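Local coordinates for pectinesterase (Aspergillus niger, PDB 5C1E), which hydrolyses the methyl esters of polygalacturonan in pectin, releasing methanol and free carboxylates, and probably contributes to the maceration and soft-rotting of plant tissue, at residues A[161-166]-A[174-179]; A[203-208]-A[238-243]; A[217-222]-A[256-261]. All coordinates share one frame; numbering follows the deposited sequence. Where two conformers were deposited one is given.

Interaction 1: residues A[161-166]-A[174-179]; sequences DYIFGD and CDIVSN
Tyr162 and Ile163 reach through the interior of the parallel beta-helix to Ile176 and Ser178, so that residues 161-166, on one sheet of the solenoid, meet residues 174-179 on another. The apolar part of the contact is small. Ile176 presents its CG2 methyl, anti to its own backbone N, obliquely to the phenol ring, 4.0 Å from CE2 of Tyr162. Its other branch meets Ile163 tip to tip, with the two CD1 atoms 4.4 Å apart. Ile156 and Ile184 from neighbouring strands touch the same group of side chains and continue the aliphatic filling along the solenoid axis.

The polar part is one hydrogen bond, from Tyr162 OH to Ser178 OG at 2.8 Å, which joins two buried hydroxyls. Tyr162 points its ring at the strand from a chi1 of 64°, with CG between the backbone N and the carbonyl carbon. It directly follows Asp161, which places the contact next to the predicted active site. Ser178 OG stands at the ring edge, near its plane, 3.5 Å from CE1 of Tyr162.

Interaction 2: residues A[203-208]-A[238-243]; sequences CNIKAA and DIINPK
Ile239 packs against Ile205 and Ala207 in a less common isoleucine rotamer, with CG1 between the backbone N and the carbonyl carbon (chi1 64°). This conformation sends its two branches to different partners on the strand. CG2 meets the CB methyl of Ala207 at 3.7 Å. The other branch comes down on the strand one and two residues earlier, where Ile239 CD1 is 3.7 Å from Lys206 C. The same CD1 of Ile239 is 3.8 Å from CG2 of Ile205. The two isoleucine side chains cross at about a right angle, so they touch methyl to methyl and do not lie alongside one another. Ile240 adds its CD1 to the same Ile205 CG2, at 4.1 Å, and that single methyl therefore receives tips from two successive loop residues.

Within the beta-helix, the loop after strand 235-236 runs beside strand 217-220 and packs its isoleucines across onto strand 204-207, so that 238-243 covers the CG2 branch of Ile205. The loop has its own fastenings: its backbone bonds to Val217 at Ile239 and Asn241, and an Asx turn follows. In that turn Asn241 OD1 accepts from Lys243 N at 2.9 Å and also from Lys243 NZ, which approaches from above the carbonyl plane.

No hydrogen bond links 203-208 to 238-243. Their association rests on methyl contacts, one of them on the backbone at Lys206, and the exclusion of water, while backbone pairing with Val217 helps to position the loop.

Interaction 3: residues A[217-222]-A[256-261]; sequences VYLGRP and YYEYNN. With ACT (acetate ion), chain M.
The Tyr256 hydroxyl ends beside the Arg221-Pro222 peptide, which lies at the edge of the phenol ring, near its plane. Pro222 CD is 3.5 Å from Tyr256 OH, and the proline nitrogen has no hydrogen to offer. Direct bonding to the Arg221 carbonyl is also poorly angled, and a water closes the gap: it donates to Arg221 O at 2.7 Å and is hydrogen-bonded to Tyr256 OH at 2.9 Å. At the other end of the contact, Leu219 crosses Glu258 at about a right angle. Its CD1 methyl rests on the carboxylate, 3.8 Å from Glu258 CD and almost as near both oxygens.

A second shell positions Tyr256 and Glu258: Trp245 stacks on the Tyr256 ring, and Arg271 forms a salt bridge with Glu258 OE2. That oxygen also lies close to Glu274. The Arg221 side chain leaves the backbone on the side away from 256-261; its NE pairs with the predicted active-site residue Asp161, and NH1 donates to an acetate O at 3.0 Å (144°), probably a crystallisation additive.

The chain from 219 to 222, past a corner at Leu219, runs nearly opposite to 256-258 (163°) without pairing with it. Strands 217-220 and 255-259 are outermost in different sheets, and Leu236 of strand 235-236 touches both Leu219 and Glu258 at this end of the beta-helix.

The centre of interaction 1 lies about 7 Å from that of the chain, and all its touching residues are buried. Interactions 2 and 3 are centred about 17 Å out, toward one end of the solenoid, and include partly exposed residues: Lys206 and Ala207, and Arg221 and Glu258. Interactions 1 and 2 share a sheet, with Ile176 N probably bonded to Asn204 O between adjacent strands. Interactions 1 and 3 meet at the predicted active site, and interactions 2 and 3 join where the loop 238-243 runs beside strand 217-220. The chemistry changes with position: a buried hydroxyl pair amid aliphatic groups in interaction 1, apolar contacts without a hydrogen bond in interaction 2, and water, proline and carboxylate contacts in interaction 3.

Interaction 1: residues A[161-166]-A[174-179]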
ATOM      1  N   ASP A 161      11.258  -0.964   5.521  1.00 14.81           N
ATOM      2  CA  ASP A 161      11.008  -1.221   4.100  1.00 14.87           C
ATOM      3  C   ASP A 161       9.550  -1.547   3.897  1.00 14.45           C
ATOM      4  O   ASP A 161       9.219  -2.512   3.229  1.00 15.52           O
ATOM      5  CB  ASP A 161      11.865  -2.383   3.576  1.00 15.61           C
ATOM      6  CG  ASP A 161      13.353  -2.153   3.726  1.00 16.52           C
ATOM      7  OD1 ASP A 161      13.806  -0.988   3.905  1.00 15.73           O
ATOM      8  OD2 ASP A 161      14.095  -3.162   3.623  1.00 18.05           O
ATOM      9  N   TYR A 162       8.669  -0.774   4.520  1.00 14.39           N
ATOM     10  CA  TYR A 162       7.266  -1.175   4.575  1.00 14.00           C
ATOM     11  C   TYR A 162       6.401  -0.820   3.361  1.00 13.99           C
ATOM     12  O   TYR A 162       5.269  -1.273   3.281  1.00 14.44           O
ATOM     13  CB  TYR A 162       6.619  -0.803   5.910  1.00 14.19           C
ATOM     14  CG  TYR A 162       6.483   0.651   6.316  1.00 14.27           C
ATOM     15  CD1 TYR A 162       7.510   1.316   6.975  1.00 14.19           C
ATOM     16  CD2 TYR A 162       5.289   1.322   6.132  1.00 14.33           C
ATOM     17  CE1 TYR A 162       7.370   2.611   7.404  1.00 14.56           C
ATOM     18  CE2 TYR A 162       5.129   2.627   6.562  1.00 14.54           C
ATOM     19  CZ  TYR A 162       6.154   3.265   7.205  1.00 14.63           C
ATOM     20  OH  TYR A 162       5.979   4.555   7.639  1.00 14.78           O
ATOM     21  N   ILE A 163       6.964  -0.062   2.414  1.00 13.43           N
ATOM     22  CA  ILE A 163       6.404   0.085   1.058  1.00 13.54           C
ATOM     23  C   ILE A 163       7.566  -0.254   0.139  1.00 13.01           C
ATOM     24  O   ILE A 163       8.555   0.461   0.117  1.00 13.12           O
ATOM     25  CB  ILE A 163       5.891   1.506   0.787  1.00 13.26           C
ATOM     26  CG1 ILE A 163       4.805   1.874   1.799  1.00 13.40           C
ATOM     27  CG2 ILE A 163       5.365   1.627  -0.646  1.00 13.93           C
ATOM     28  CD1 ILE A 163       4.415   3.344   1.792  1.00 13.39           C
ATOM     29  N   PHE A 164       7.490  -1.395  -0.528  1.00 12.85           N
ATOM     30  CA  PHE A 164       8.653  -1.935  -1.228  1.00 12.81           C
ATOM     31  C   PHE A 164       8.255  -2.724  -2.468  1.00 13.08           C
ATOM     32  O   PHE A 164       7.158  -3.265  -2.536  1.00 12.39           O
ATOM     33  CB  PHE A 164       9.538  -2.781  -0.257  1.00 13.23           C
ATOM     34  CG  PHE A 164       8.993  -4.156   0.034  1.00 13.65           C
ATOM     35  CD1 PHE A 164       7.859  -4.313   0.830  1.00 13.74           C
ATOM     36  CD2 PHE A 164       9.601  -5.281  -0.482  1.00 13.79           C
ATOM     37  CE1 PHE A 164       7.339  -5.568   1.071  1.00 14.16           C
ATOM     38  CE2 PHE A 164       9.082  -6.540  -0.246  1.00 14.20           C
ATOM     39  CZ  PHE A 164       7.960  -6.689   0.531  1.00 14.11           C
ATOM     40  N   GLY A 165       9.179  -2.786  -3.433  1.00 13.86           N
ATOM     41  CA  GLY A 165       8.948  -3.481  -4.706  1.00 14.13           C
ATOM     42  C   GLY A 165       9.107  -2.549  -5.880  1.00 14.56           C
ATOM     43  O   GLY A 165       9.609  -1.416  -5.729  1.00 14.26           O
ATOM     44  N   ASP A 166       8.664  -3.021  -7.046  1.00 15.03           N
ATOM     45  CA  ASP A 166       8.874  -2.339  -8.330  1.00 15.95           C
ATOM     46  C   ASP A 166       7.575  -1.946  -9.054  1.00 15.99           C
ATOM     47  O   ASP A 166       7.560  -1.741 -10.288  1.00 16.58           O
ATOM     48  CB  ASP A 166       9.731  -3.195  -9.257  1.00 16.91           C
ATOM     49  CG  ASP A 166      10.176  -2.448 -10.496  1.00 18.24           C
ATOM     50  OD1 ASP A 166      10.518  -1.261 -10.416  1.00 19.03           O
ATOM     51  OD2 ASP A 166      10.152  -3.064 -11.567  1.00 20.62           O
ATOM     52  N   CYS A 174      -2.865   9.580   1.832  1.00 17.42           N
ATOM     53  CA  CYS A 174      -2.712   8.461   2.744  1.00 16.42           C
ATOM     54  C   CYS A 174      -2.015   8.892   4.017  1.00 16.49           C
ATOM     55  O   CYS A 174      -1.215   9.848   4.023  1.00 15.23           O
ATOM     56  CB  CYS A 174      -1.897   7.340   2.103  1.00 16.46           C
ATOM     57  SG  CYS A 174      -2.699   6.526   0.712  1.00 17.10           S
ATOM     58  N   ASP A 175      -2.305   8.166   5.092  1.00 16.27           N
ATOM     59  CA  ASP A 175      -1.535   8.295   6.312  1.00 17.34           C
ATOM     60  C   ASP A 175      -0.501   7.194   6.288  1.00 16.84           C
ATOM     61  O   ASP A 175      -0.838   6.017   6.206  1.00 15.92           O
ATOM     62  CB  ASP A 175      -2.431   8.201   7.557  1.00 18.40           C
ATOM     63  CG  ASP A 175      -3.260   9.468   7.788  1.00 20.12           C
ATOM     64  OD1 ASP A 175      -2.832  10.576   7.401  1.00 21.33           O
ATOM     65  OD2 ASP A 175      -4.354   9.351   8.359  1.00 21.21           O
ATOM     66  N   ILE A 176       0.768   7.592   6.329  1.00 16.33           N
ATOM     67  CA  ILE A 176       1.874   6.669   6.303  1.00 15.72           C
ATOM     68  C   ILE A 176       2.501   6.746   7.689  1.00 15.83           C
ATOM     69  O   ILE A 176       3.032   7.793   8.090  1.00 15.11           O
ATOM     70  CB  ILE A 176       2.833   7.020   5.157  1.00 16.28           C
ATOM     71  CG1 ILE A 176       2.127   6.800   3.819  1.00 15.98           C
ATOM     72  CG2 ILE A 176       4.130   6.236   5.258  1.00 16.08           C
ATOM     73  CD1 ILE A 176       2.844   7.377   2.620  1.00 16.44           C
ATOM     74  N   VAL A 177       2.392   5.641   8.424  1.00 15.12           N
ATOM     75  CA  VAL A 177       2.576   5.619   9.873  1.00 15.33           C
ATOM     76  C   VAL A 177       3.716   4.683  10.254  1.00 15.53           C
ATOM     77  O   VAL A 177       3.606   3.480  10.076  1.00 14.94           O
ATOM     78  CB  VAL A 177       1.286   5.164  10.576  1.00 15.57           C
ATOM     79  CG1 VAL A 177       1.435   5.233  12.097  1.00 16.38           C
ATOM     80  CG2 VAL A 177       0.095   6.011  10.112  1.00 15.97           C
ATOM     81  N   SER A 178       4.809   5.231  10.780  1.00 15.66           N
ATOM     82  CA  SER A 178       5.942   4.409  11.215  1.00 15.71           C
ATOM     83  C   SER A 178       5.775   3.944  12.664  1.00 16.45           C
ATOM     84  O   SER A 178       5.547   4.774  13.566  1.00 16.86           O
ATOM     85  CB  SER A 178       7.281   5.170  11.083  1.00 16.30           C
ATOM     86  OG  SER A 178       7.757   5.209   9.749  1.00 16.23           O
ATOM     87  N   ASN A 179       5.912   2.633  12.896  1.00 16.62           N
ATOM     88  CA  ASN A 179       5.837   2.056  14.254  1.00 16.57           C
ATOM     89  C   ASN A 179       7.191   1.551  14.768  1.00 17.15           C
ATOM     90  O   ASN A 179       7.256   0.793  15.749  1.00 17.25           O
ATOM     91  CB  ASN A 179       4.779   0.944  14.352  1.00 16.63           C
ATOM     92  CG  ASN A 179       4.999  -0.172  13.360  1.00 16.93           C
ATOM     93  OD1 ASN A 179       5.994  -0.179  12.641  1.00 16.62           O
ATOM     94  ND2 ASN A 179       4.073  -1.118  13.314  1.00 17.05           N
TER

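Interaction 2: residues A[203-208]-A[238-243]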
ATOM      1  N   CYS A 203       0.198  13.222   1.213  1.00 18.85           N
ATOM      2  CA  CYS A 203       0.104  12.264   2.299  1.00 18.34           C
ATOM      3  C   CYS A 203       0.566  12.888   3.609  1.00 18.47           C
ATOM      4  O   CYS A 203       1.097  14.000   3.644  1.00 18.46           O
ATOM      5  CB  CYS A 203       0.917  11.006   1.982  1.00 18.20           C
ATOM      6  SG  CYS A 203       0.291  10.069   0.558  1.00 18.01           S
ATOM      7  N   ASN A 204       0.334  12.153   4.679  0.50 18.71           N
ATOM      8  CA  ASN A 204       0.750  12.538   6.003  0.50 19.02           C
ATOM      9  C   ASN A 204       1.644  11.450   6.579  0.50 18.20           C
ATOM     10  O   ASN A 204       1.205  10.311   6.776  0.50 17.73           O
ATOM     11  CB  ASN A 204      -0.461  12.721   6.895  0.50 20.13           C
ATOM     12  CG  ASN A 204      -0.090  13.268   8.246  0.50 21.29           C
ATOM     13  OD1 ASN A 204       0.721  14.201   8.348  0.50 22.46           O
ATOM     14  ND2 ASN A 204      -0.670  12.702   9.292  0.50 21.78           N
ATOM     15  N   ILE A 205       2.901  11.801   6.823  1.00 17.34           N
ATOM     16  CA  ILE A 205       3.896  10.847   7.339  1.00 16.72           C
ATOM     17  C   ILE A 205       4.097  11.160   8.837  1.00 17.34           C
ATOM     18  O   ILE A 205       4.448  12.280   9.189  1.00 16.51           O
ATOM     19  CB  ILE A 205       5.239  10.973   6.571  1.00 15.91           C
ATOM     20  CG1 ILE A 205       5.167  10.384   5.153  1.00 15.44           C
ATOM     21  CG2 ILE A 205       6.340  10.211   7.295  1.00 16.18           C
ATOM     22  CD1 ILE A 205       4.125  10.986   4.245  1.00 15.61           C
ATOM     23  N   LYS A 206       3.876  10.183   9.702  1.00 18.14           N
ATOM     24  CA  LYS A 206       3.957  10.415  11.149  1.00 20.26           C
ATOM     25  C   LYS A 206       4.250   9.125  11.914  1.00 19.56           C
ATOM     26  O   LYS A 206       4.122   8.033  11.369  1.00 18.36           O
ATOM     27  CB  LYS A 206       2.642  11.025  11.657  1.00 22.72           C
ATOM     28  CG  LYS A 206       1.416  10.176  11.331  1.00 26.32           C
ATOM     29  CD  LYS A 206       0.166  10.704  12.026  1.00 30.49           C
ATOM     30  CE  LYS A 206      -1.111  10.255  11.334  1.00 32.52           C
ATOM     31  NZ  LYS A 206      -1.557   8.921  11.805  1.00 35.30           N
ATOM     32  N   ALA A 207       4.649   9.272  13.176  1.00 19.29           N
ATOM     33  CA  ALA A 207       4.829   8.134  14.075  1.00 19.05           C
ATOM     34  C   ALA A 207       3.492   7.539  14.505  1.00 18.90           C
ATOM     35  O   ALA A 207       2.471   8.233  14.581  1.00 18.51           O
ATOM     36  CB  ALA A 207       5.603   8.560  15.318  1.00 19.50           C
ATOM     37  N   ALA A 208       3.505   6.239  14.789  1.00 19.07           N
ATOM     38  CA  ALA A 208       2.384   5.580  15.444  1.00 19.73           C
ATOM     39  C   ALA A 208       2.230   6.184  16.833  1.00 22.49           C
ATOM     40  O   ALA A 208       3.206   6.668  17.419  1.00 21.05           O
ATOM     41  CB  ALA A 208       2.630   4.086  15.553  1.00 20.38           C
ATOM     42  N   ASP A 238       8.435  15.198  12.495  1.00 21.14           N
ATOM     43  CA  ASP A 238       9.819  15.185  12.975  1.00 21.98           C
ATOM     44  C   ASP A 238      10.458  13.799  13.055  1.00 21.52           C
ATOM     45  O   ASP A 238      11.611  13.686  13.442  1.00 20.63           O
ATOM     46  CB  ASP A 238       9.944  15.901  14.330  1.00 24.54           C
ATOM     47  CG  ASP A 238       9.357  15.107  15.495  1.00 25.74           C
ATOM     48  OD1 ASP A 238       8.750  14.029  15.303  1.00 26.19           O
ATOM     49  OD2 ASP A 238       9.505  15.588  16.637  1.00 30.29           O
ATOM     50  N   ILE A 239       9.735  12.743  12.683  1.00 20.48           N
ATOM     51  CA  ILE A 239      10.377  11.426  12.557  1.00 19.88           C
ATOM     52  C   ILE A 239      11.444  11.352  11.465  1.00 18.81           C
ATOM     53  O   ILE A 239      12.343  10.517  11.547  1.00 17.61           O
ATOM     54  CB  ILE A 239       9.367  10.268  12.357  1.00 20.01           C
ATOM     55  CG1 ILE A 239       8.576  10.399  11.038  1.00 19.80           C
ATOM     56  CG2 ILE A 239       8.434  10.189  13.562  1.00 20.00           C
ATOM     57  CD1 ILE A 239       7.749   9.173  10.709  1.00 20.18           C
ATOM     58  N   ILE A 240      11.352  12.210  10.452  1.00 18.33           N
ATOM     59  CA  ILE A 240      12.279  12.119   9.311  1.00 18.19           C
ATOM     60  C   ILE A 240      13.681  12.611   9.666  1.00 19.12           C
ATOM     61  O   ILE A 240      13.884  13.775  10.041  1.00 19.65           O
ATOM     62  CB  ILE A 240      11.734  12.846   8.062  1.00 18.18           C
ATOM     63  CG1 ILE A 240      10.372  12.262   7.656  1.00 18.42           C
ATOM     64  CG2 ILE A 240      12.734  12.760   6.910  1.00 18.19           C
ATOM     65  CD1 ILE A 240      10.373  10.766   7.412  1.00 18.29           C
ATOM     66  N   ASN A 241      14.649  11.714   9.544  1.00 19.15           N
ATOM     67  CA  ASN A 241      16.039  12.053   9.760  1.00 19.90           C
ATOM     68  C   ASN A 241      16.460  13.180   8.806  1.00 19.82           C
ATOM     69  O   ASN A 241      16.050  13.202   7.660  1.00 19.70           O
ATOM     70  CB  ASN A 241      16.894  10.806   9.553  1.00 20.35           C
ATOM     71  CG  ASN A 241      18.349  11.046   9.864  1.00 20.94           C
ATOM     72  OD1 ASN A 241      19.074  11.614   9.056  1.00 20.36           O
ATOM     73  ND2 ASN A 241      18.774  10.649  11.060  1.00 22.89           N
ATOM     74  N   PRO A 242      17.279  14.131   9.276  1.00 20.78           N
ATOM     75  CA  PRO A 242      17.705  15.225   8.392  1.00 20.63           C
ATOM     76  C   PRO A 242      18.324  14.808   7.051  1.00 19.73           C
ATOM     77  O   PRO A 242      18.147  15.511   6.068  1.00 18.38           O
ATOM     78  CB  PRO A 242      18.726  15.975   9.238  1.00 21.16           C
ATOM     79  CG  PRO A 242      18.272  15.767  10.639  1.00 21.95           C
ATOM     80  CD  PRO A 242      17.561  14.438  10.691  1.00 21.50           C
ATOM     81  N   LYS A 243      19.036  13.686   7.013  1.00 20.01           N
ATOM     82  CA  LYS A 243      19.586  13.173   5.746  1.00 20.18           C
ATOM     83  C   LYS A 243      18.498  12.723   4.749  1.00 18.69           C
ATOM     84  O   LYS A 243      18.757  12.623   3.544  1.00 17.61           O
ATOM     85  CB  LYS A 243      20.600  12.064   6.007  1.00 23.60           C
ATOM     86  CG  LYS A 243      21.772  12.504   6.878  1.00 26.85           C
ATOM     87  CD  LYS A 243      22.856  11.446   7.017  1.00 30.44           C
ATOM     88  CE  LYS A 243      22.364  10.124   7.610  1.00 34.62           C
ATOM     89  NZ  LYS A 243      21.907  10.221   9.024  1.00 38.63           N
TER

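Interaction 3: residues A[217-222]-A[256-261]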
ATOM      1  N   VAL A 217      13.548   7.939  11.211  1.00 17.30           N
ATOM      2  CA  VAL A 217      12.869   7.360  10.053  1.00 17.20           C
ATOM      3  C   VAL A 217      13.444   7.990   8.789  1.00 16.51           C
ATOM      4  O   VAL A 217      13.715   9.197   8.740  1.00 17.38           O
ATOM      5  CB  VAL A 217      11.327   7.518  10.152  1.00 17.01           C
ATOM      6  CG1 VAL A 217      10.621   6.994   8.912  1.00 17.05           C
ATOM      7  CG2 VAL A 217      10.795   6.772  11.368  1.00 17.67           C
ATOM      8  N   TYR A 218      13.629   7.167   7.769  1.00 16.28           N
ATOM      9  CA  TYR A 218      14.074   7.642   6.468  1.00 16.42           C
ATOM     10  C   TYR A 218      12.966   7.514   5.442  1.00 15.59           C
ATOM     11  O   TYR A 218      12.122   6.620   5.513  1.00 14.93           O
ATOM     12  CB  TYR A 218      15.301   6.847   6.010  1.00 16.60           C
ATOM     13  CG  TYR A 218      16.512   7.056   6.904  1.00 17.77           C
ATOM     14  CD1 TYR A 218      17.383   8.109   6.691  1.00 18.14           C
ATOM     15  CD2 TYR A 218      16.769   6.193   7.957  1.00 18.56           C
ATOM     16  CE1 TYR A 218      18.495   8.305   7.510  1.00 19.02           C
ATOM     17  CE2 TYR A 218      17.869   6.372   8.783  1.00 19.99           C
ATOM     18  CZ  TYR A 218      18.731   7.426   8.552  1.00 19.67           C
ATOM     19  OH  TYR A 218      19.818   7.593   9.378  1.00 21.86           O
ATOM     20  N   LEU A 219      12.964   8.433   4.495  1.00 15.49           N
ATOM     21  CA  LEU A 219      11.980   8.447   3.435  1.00 15.39           C
ATOM     22  C   LEU A 219      12.130   7.188   2.570  1.00 15.12           C
ATOM     23  O   LEU A 219      11.152   6.656   2.017  1.00 13.75           O
ATOM     24  CB  LEU A 219      12.167   9.709   2.592  1.00 16.07           C
ATOM     25  CG  LEU A 219      11.905  11.041   3.305  1.00 16.70           C
ATOM     26  CD1 LEU A 219      12.402  12.183   2.435  1.00 16.66           C
ATOM     27  CD2 LEU A 219      10.427  11.213   3.654  1.00 17.24           C
ATOM     28  N   GLY A 220      13.358   6.699   2.477  1.00 14.58           N
ATOM     29  CA  GLY A 220      13.600   5.490   1.735  1.00 14.75           C
ATOM     30  C   GLY A 220      15.048   5.068   1.683  1.00 14.81           C
ATOM     31  O   GLY A 220      15.961   5.799   2.124  1.00 14.46           O
ATOM     32  N   ARG A 221      15.228   3.862   1.162  1.00 14.35           N
ATOM     33  CA  ARG A 221      16.535   3.368   0.773  1.00 14.29           C
ATOM     34  C   ARG A 221      16.377   2.493  -0.474  1.00 14.41           C
ATOM     35  O   ARG A 221      15.279   1.984  -0.744  1.00 14.23           O
ATOM     36  CB  ARG A 221      17.204   2.640   1.934  1.00 14.62           C
ATOM     37  CG  ARG A 221      16.443   1.413   2.418  1.00 15.28           C
ATOM     38  CD  ARG A 221      17.144   0.794   3.613  1.00 15.53           C
ATOM     39  NE  ARG A 221      16.590  -0.515   3.927  1.00 16.02           N
ATOM     40  CZ  ARG A 221      17.270  -1.499   4.515  1.00 16.97           C
ATOM     41  NH1 ARG A 221      18.537  -1.323   4.850  1.00 17.95           N
ATOM     42  NH2 ARG A 221      16.690  -2.663   4.751  1.00 17.06           N
ATOM     43  N   PRO A 222      17.453   2.329  -1.253  1.00 14.48           N
ATOM     44  CA  PRO A 222      17.296   1.659  -2.553  1.00 14.80           C
ATOM     45  C   PRO A 222      17.461   0.145  -2.480  1.00 15.16           C
ATOM     46  O   PRO A 222      18.581  -0.358  -2.299  1.00 14.36           O
ATOM     47  CB  PRO A 222      18.389   2.289  -3.410  1.00 14.40           C
ATOM     48  CG  PRO A 222      19.424   2.751  -2.450  1.00 15.18           C
ATOM     49  CD  PRO A 222      18.748   3.028  -1.133  1.00 14.67           C
ATOM     50  N   TYR A 256      15.686  10.174  -6.107  1.00 14.26           N
ATOM     51  CA  TYR A 256      14.941  10.568  -4.916  1.00 14.87           C
ATOM     52  C   TYR A 256      14.663  12.075  -4.884  1.00 15.19           C
ATOM     53  O   TYR A 256      15.581  12.900  -4.937  1.00 14.86           O
ATOM     54  CB  TYR A 256      15.754  10.178  -3.694  1.00 14.79           C
ATOM     55  CG  TYR A 256      15.787   8.699  -3.339  1.00 14.71           C
ATOM     56  CD1 TYR A 256      14.812   7.807  -3.786  1.00 14.60           C
ATOM     57  CD2 TYR A 256      16.806   8.200  -2.515  1.00 14.82           C
ATOM     58  CE1 TYR A 256      14.844   6.457  -3.409  1.00 14.65           C
ATOM     59  CE2 TYR A 256      16.853   6.867  -2.144  1.00 14.26           C
ATOM     60  CZ  TYR A 256      15.878   6.002  -2.583  1.00 14.16           C
ATOM     61  OH  TYR A 256      15.914   4.701  -2.175  1.00 14.37           O
ATOM     62  N   TYR A 257      13.387  12.420  -4.741  1.00 15.77           N
ATOM     63  CA  TYR A 257      12.928  13.788  -4.899  1.00 15.89           C
ATOM     64  C   TYR A 257      12.000  14.210  -3.778  1.00 16.78           C
ATOM     65  O   TYR A 257      11.241  13.398  -3.231  1.00 16.70           O
ATOM     66  CB  TYR A 257      12.121  13.920  -6.177  1.00 16.45           C
ATOM     67  CG  TYR A 257      12.778  13.447  -7.446  1.00 15.89           C
ATOM     68  CD1 TYR A 257      13.567  14.304  -8.187  1.00 16.43           C
ATOM     69  CD2 TYR A 257      12.575  12.162  -7.924  1.00 15.45           C
ATOM     70  CE1 TYR A 257      14.132  13.908  -9.379  1.00 16.15           C
ATOM     71  CE2 TYR A 257      13.134  11.750  -9.120  1.00 15.53           C
ATOM     72  CZ  TYR A 257      13.924  12.616  -9.835  1.00 16.33           C
ATOM     73  OH  TYR A 257      14.495  12.228 -11.021  1.00 16.04           O
ATOM     74  N   GLU A 258      12.040  15.497  -3.462  1.00 16.87           N
ATOM     75  CA  GLU A 258      10.989  16.115  -2.664  1.00 17.94           C
ATOM     76  C   GLU A 258      10.482  17.379  -3.346  1.00 19.12           C
ATOM     77  O   GLU A 258      11.252  18.096  -3.976  1.00 19.35           O
ATOM     78  CB  GLU A 258      11.509  16.461  -1.296  1.00 17.77           C
ATOM     79  CG  GLU A 258      11.727  15.267  -0.393  1.00 18.34           C
ATOM     80  CD  GLU A 258      12.394  15.698   0.892  1.00 18.39           C
ATOM     81  OE1 GLU A 258      11.650  15.995   1.851  1.00 18.87           O
ATOM     82  OE2 GLU A 258      13.642  15.783   0.920  1.00 18.37           O
ATOM     83  N   TYR A 259       9.187  17.651  -3.237  1.00 20.82           N
ATOM     84  CA  TYR A 259       8.632  18.861  -3.835  1.00 22.27           C
ATOM     85  C   TYR A 259       7.474  19.395  -3.008  1.00 22.05           C
ATOM     86  O   TYR A 259       6.443  18.737  -2.883  1.00 20.81           O
ATOM     87  CB  TYR A 259       8.160  18.626  -5.275  1.00 24.11           C
ATOM     88  CG  TYR A 259       7.691  19.917  -5.908  1.00 27.31           C
ATOM     89  CD1 TYR A 259       8.609  20.818  -6.446  1.00 29.70           C
ATOM     90  CD2 TYR A 259       6.345  20.268  -5.913  1.00 29.75           C
ATOM     91  CE1 TYR A 259       8.198  22.021  -6.992  1.00 32.44           C
ATOM     92  CE2 TYR A 259       5.925  21.472  -6.455  1.00 32.40           C
ATOM     93  CZ  TYR A 259       6.862  22.344  -6.992  1.00 33.83           C
ATOM     94  OH  TYR A 259       6.469  23.541  -7.545  1.00 37.13           O
ATOM     95  N   ASN A 260       7.652  20.597  -2.463  1.00 22.30           N
ATOM     96  CA  ASN A 260       6.581  21.306  -1.757  1.00 22.07           C
ATOM     97  C   ASN A 260       6.012  20.531  -0.558  1.00 21.43           C
ATOM     98  O   ASN A 260       4.798  20.465  -0.378  1.00 21.84           O
ATOM     99  CB  ASN A 260       5.442  21.669  -2.736  1.00 23.55           C
ATOM    100  CG  ASN A 260       4.447  22.650  -2.126  1.00 25.61           C
ATOM    101  OD1 ASN A 260       4.846  23.600  -1.457  1.00 25.89           O
ATOM    102  ND2 ASN A 260       3.151  22.385  -2.303  1.00 27.46           N
ATOM    103  N   ASN A 261       6.886  19.958   0.268  1.00 20.20           N
ATOM    104  CA  ASN A 261       6.447  19.328   1.503  1.00 19.82           C
ATOM    105  C   ASN A 261       6.479  20.328   2.657  1.00 20.60           C
ATOM    106  O   ASN A 261       7.168  21.362   2.594  1.00 21.57           O
ATOM    107  CB  ASN A 261       7.334  18.129   1.842  1.00 18.73           C
ATOM    108  CG  ASN A 261       7.275  17.045   0.782  1.00 18.49           C
ATOM    109  OD1 ASN A 261       6.206  16.732   0.249  1.00 17.77           O
ATOM    110  ND2 ASN A 261       8.420  16.461   0.477  1.00 17.50           N
TER
HETATM  111  C   ACT M 412      20.873  -4.032   3.840  0.50 51.90           C
HETATM  112  O   ACT M 412      20.383  -3.711   4.950  0.50 50.38           O
HETATM  113  OXT ACT M 412      21.813  -3.395   3.306  0.50 50.41           O
HETATM  114  CH3 ACT M 412      20.309  -5.225   3.123  0.50 51.25           C
HETATM  115  O   HOH W   1      13.310   3.501  -1.919  1.00 13.09           O